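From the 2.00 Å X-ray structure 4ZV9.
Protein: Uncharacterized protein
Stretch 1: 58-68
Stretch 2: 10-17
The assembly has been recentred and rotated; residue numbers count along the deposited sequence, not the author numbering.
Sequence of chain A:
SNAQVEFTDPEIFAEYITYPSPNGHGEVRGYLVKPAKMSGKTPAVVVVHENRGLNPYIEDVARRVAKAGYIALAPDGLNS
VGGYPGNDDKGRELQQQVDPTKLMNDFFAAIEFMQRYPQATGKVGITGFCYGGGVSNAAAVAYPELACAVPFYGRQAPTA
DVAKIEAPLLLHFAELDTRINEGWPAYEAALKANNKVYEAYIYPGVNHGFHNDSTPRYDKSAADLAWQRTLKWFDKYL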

# COMPACT_ATOMS: atom_id res chain seq x y z
N ILE A 58 10.05 -2.11 -0.99
CA ILE A 58 8.65 -2.50 -1.13
C ILE A 58 8.49 -4.02 -1.21
O ILE A 58 7.53 -4.59 -0.66
CB ILE A 58 7.99 -1.82 -2.34
CG1 ILE A 58 8.01 -0.30 -2.15
CG2 ILE A 58 6.57 -2.34 -2.53
CD1 ILE A 58 7.17 0.19 -0.96
N GLU A 59 9.40 -4.69 -1.90
CA GLU A 59 9.35 -6.15 -1.95
C GLU A 59 9.50 -6.73 -0.54
O GLU A 59 8.81 -7.70 -0.17
CB GLU A 59 10.42 -6.71 -2.91
CG GLU A 59 10.10 -6.39 -4.36
CD GLU A 59 11.10 -7.01 -5.35
OE1 GLU A 59 12.25 -7.23 -4.95
OE2 GLU A 59 10.72 -7.25 -6.51
N ASP A 60 10.38 -6.14 0.26
CA ASP A 60 10.54 -6.59 1.64
C ASP A 60 9.22 -6.36 2.41
O ASP A 60 8.80 -7.22 3.18
CB ASP A 60 11.67 -5.85 2.33
CG ASP A 60 12.06 -6.50 3.64
OD1 ASP A 60 12.43 -7.70 3.63
OD2 ASP A 60 12.05 -5.82 4.67
N VAL A 61 8.57 -5.22 2.21
CA VAL A 61 7.32 -4.94 2.90
C VAL A 61 6.28 -6.01 2.56
O VAL A 61 5.55 -6.47 3.43
CB VAL A 61 6.80 -3.52 2.61
CG1 VAL A 61 5.39 -3.33 3.17
CG2 VAL A 61 7.75 -2.51 3.22
N ALA A 62 6.24 -6.42 1.29
CA ALA A 62 5.32 -7.47 0.86
C ALA A 62 5.60 -8.75 1.64
O ALA A 62 4.66 -9.42 2.10
CB ALA A 62 5.41 -7.69 -0.63
N ARG A 63 6.87 -9.08 1.83
CA ARG A 63 7.23 -10.25 2.62
C ARG A 63 6.82 -10.09 4.09
O ARG A 63 6.37 -11.05 4.71
CB ARG A 63 8.71 -10.57 2.49
CG ARG A 63 9.12 -11.01 1.09
CD ARG A 63 10.54 -11.57 1.07
NE ARG A 63 11.56 -10.59 1.40
CZ ARG A 63 12.17 -9.79 0.53
NH1 ARG A 63 11.84 -9.79 -0.77
NH2 ARG A 63 13.10 -8.95 0.95
N ARG A 64 6.93 -8.88 4.64
CA ARG A 64 6.49 -8.63 6.03
C ARG A 64 4.98 -8.87 6.18
O ARG A 64 4.53 -9.40 7.18
CB ARG A 64 6.81 -7.22 6.48
CG ARG A 64 8.29 -6.87 6.42
CD ARG A 64 8.54 -5.42 6.82
NE ARG A 64 9.79 -4.94 6.26
CZ ARG A 64 10.28 -3.73 6.45
NH1 ARG A 64 9.65 -2.86 7.24
NH2 ARG A 64 11.42 -3.40 5.85
N VAL A 65 4.22 -8.47 5.17
CA VAL A 65 2.79 -8.72 5.16
C VAL A 65 2.48 -10.21 5.16
O VAL A 65 1.59 -10.68 5.88
CB VAL A 65 2.11 -8.02 3.96
CG1 VAL A 65 0.64 -8.42 3.86
CG2 VAL A 65 2.23 -6.51 4.10
N ALA A 66 3.20 -10.97 4.34
CA ALA A 66 3.00 -12.41 4.29
C ALA A 66 3.42 -13.07 5.61
O ALA A 66 2.80 -14.04 6.04
CB ALA A 66 3.75 -13.03 3.12
N LYS A 67 4.48 -12.58 6.24
CA LYS A 67 4.89 -13.10 7.56
C LYS A 67 3.80 -12.89 8.59
O LYS A 67 3.67 -13.68 9.51
CB LYS A 67 6.16 -12.41 8.07
CG LYS A 67 7.43 -12.88 7.38
CD LYS A 67 7.97 -14.16 7.98
CE LYS A 67 8.66 -13.89 9.31
NZ LYS A 67 9.46 -15.09 9.68
N ALA A 68 3.03 -11.81 8.43
CA ALA A 68 1.93 -11.52 9.35
C ALA A 68 0.69 -12.38 9.07
O ALA A 68 -0.28 -12.30 9.80
CB ALA A 68 1.58 -10.03 9.31
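Stretch 2, residues 10-17: PEIFAEYI

The contact between these two stretches is pinned at its far ends by polar groups, with a small apolar patch between them. At one end the phenol of Y16 donates a short hydrogen bond to a carboxylate, Y16 OH to E59 OE2 at 2.6 Å; at the other, K67 NZ meets E11 OE1 at 3.0 Å in a hydrogen-bonded salt bridge.

Stretch 2 begins as a loop at P10 and E11 and becomes an extended strand from I12, which continues beyond I17. It lies across the helix of stretch 1, whose i to i+4 bonds include A66 N to A62 O at 3.1 Å and K67 N to R63 O at 2.9 Å. The two N-to-C directions differ by 143°, so the strand runs roughly against the helix, though well short of antiparallel, and the axes come no nearer than 8.6 Å. Accordingly the early residues of stretch 2 meet the late residues of stretch 1, and Y16 reaches back to E59. The backbones are nearest at I12 and A66, whose CA atoms are 6.3 Å apart.

I12 is the apolar centre of the contact and has the largest area covered of any residue in it. Its CA-to-CB bond points toward the helix. I12 CG2 packs 3.8 Å from A66 CB and also lies 3.8 Å from K67 CG, while I12 CD1 reaches to 3.9 Å from R63 CD. Alanine suits the point of closest backbone approach, since its single methyl takes little room yet still offers an apolar surface. R63 and K67 contribute aliphatic carbons here, while their charged ends lie beyond the patch, that of R63 beside D60 and that of K67 at E11. In R63 that charge is partly met within the helix by a weak hydrogen bond, part of a salt bridge, from R63 NH2 to D60 OD1 at 3.0 Å.

A water ties the same region together through the backbone, donating to A66 O at 2.6 Å and, weakly, to E11 O at 3.3 Å.

The strand alternation shows in the CA-to-CB bond of F13, which points away from the helix, and that of A14, which points toward it, although A14 makes no close contact. The CA-to-CB bond of Y16 points sideways, with chi1 in the m well, yet the length of the side chain brings the hydroxyl to E59, whose oxygen lies at the ring edge, near its plane. The CA-to-CB bond of E59 itself points toward the strand. The CA-to-CB bond of K67 likewise points sideways to the strand, and three successive m rotamers curl its flexible chain so that the ammonium comes nearer to E11.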

# COMPACT_ATOMS: atom_id res chain seq x y z
N PRO A 10 11.74 -19.33 5.21
CA PRO A 10 10.89 -20.49 4.91
C PRO A 10 9.40 -20.33 5.24
O PRO A 10 8.59 -21.17 4.85
CB PRO A 10 11.51 -21.63 5.74
CG PRO A 10 12.39 -20.98 6.74
CD PRO A 10 12.80 -19.64 6.19
N GLU A 11 9.04 -19.28 5.97
CA GLU A 11 7.64 -19.05 6.33
C GLU A 11 6.88 -18.30 5.25
O GLU A 11 5.67 -18.10 5.38
CB GLU A 11 7.53 -18.33 7.67
CG GLU A 11 8.03 -19.19 8.82
CD GLU A 11 7.82 -18.56 10.17
OE1 GLU A 11 7.51 -17.35 10.23
OE2 GLU A 11 7.97 -19.29 11.18
N ILE A 12 7.55 -17.91 4.18
CA ILE A 12 6.86 -17.22 3.08
C ILE A 12 7.20 -17.85 1.75
O ILE A 12 8.19 -18.58 1.63
CB ILE A 12 7.14 -15.70 3.07
CG1 ILE A 12 8.63 -15.36 2.86
CG2 ILE A 12 6.68 -15.07 4.37
CD1 ILE A 12 9.05 -15.18 1.42
N PHE A 13 6.32 -17.66 0.77
CA PHE A 13 6.53 -18.14 -0.57
C PHE A 13 6.32 -16.96 -1.51
O PHE A 13 5.20 -16.46 -1.64
CB PHE A 13 5.60 -19.29 -0.93
CG PHE A 13 5.72 -19.70 -2.37
CD1 PHE A 13 6.85 -20.38 -2.81
CD2 PHE A 13 4.75 -19.36 -3.29
CE1 PHE A 13 6.97 -20.75 -4.14
CE2 PHE A 13 4.88 -19.72 -4.64
CZ PHE A 13 5.99 -20.41 -5.06
N ALA A 14 7.38 -16.55 -2.20
CA ALA A 14 7.35 -15.39 -3.09
C ALA A 14 7.59 -15.74 -4.56
O ALA A 14 8.43 -16.58 -4.86
CB ALA A 14 8.41 -14.38 -2.66
N GLU A 15 6.83 -15.11 -5.45
CA GLU A 15 7.01 -15.31 -6.88
C GLU A 15 6.50 -14.10 -7.63
O GLU A 15 5.61 -13.40 -7.15
CB GLU A 15 6.30 -16.58 -7.39
CG GLU A 15 4.78 -16.53 -7.31
CD GLU A 15 4.09 -17.81 -7.77
OE1 GLU A 15 4.71 -18.62 -8.49
OE2 GLU A 15 2.92 -17.99 -7.38
N TYR A 16 7.06 -13.86 -8.82
CA TYR A 16 6.55 -12.80 -9.69
C TYR A 16 5.44 -13.41 -10.51
O TYR A 16 5.52 -14.58 -10.91
CB TYR A 16 7.64 -12.22 -10.59
CG TYR A 16 8.68 -11.47 -9.81
CD1 TYR A 16 8.44 -10.18 -9.35
CD2 TYR A 16 9.91 -12.06 -9.52
CE1 TYR A 16 9.40 -9.49 -8.62
CE2 TYR A 16 10.87 -11.38 -8.79
CZ TYR A 16 10.59 -10.11 -8.31
OH TYR A 16 11.54 -9.46 -7.58
N ILE A 17 4.39 -12.63 -10.73
CA ILE A 17 3.26 -13.08 -11.52
C ILE A 17 2.89 -11.96 -12.46
O ILE A 17 3.45 -10.86 -12.39
CB ILE A 17 2.02 -13.38 -10.65
CG1 ILE A 17 1.50 -12.11 -9.95
CG2 ILE A 17 2.32 -14.47 -9.63
CD1 ILE A 17 0.09 -12.27 -9.42
O HOH W 1 3.54 -16.31 7.17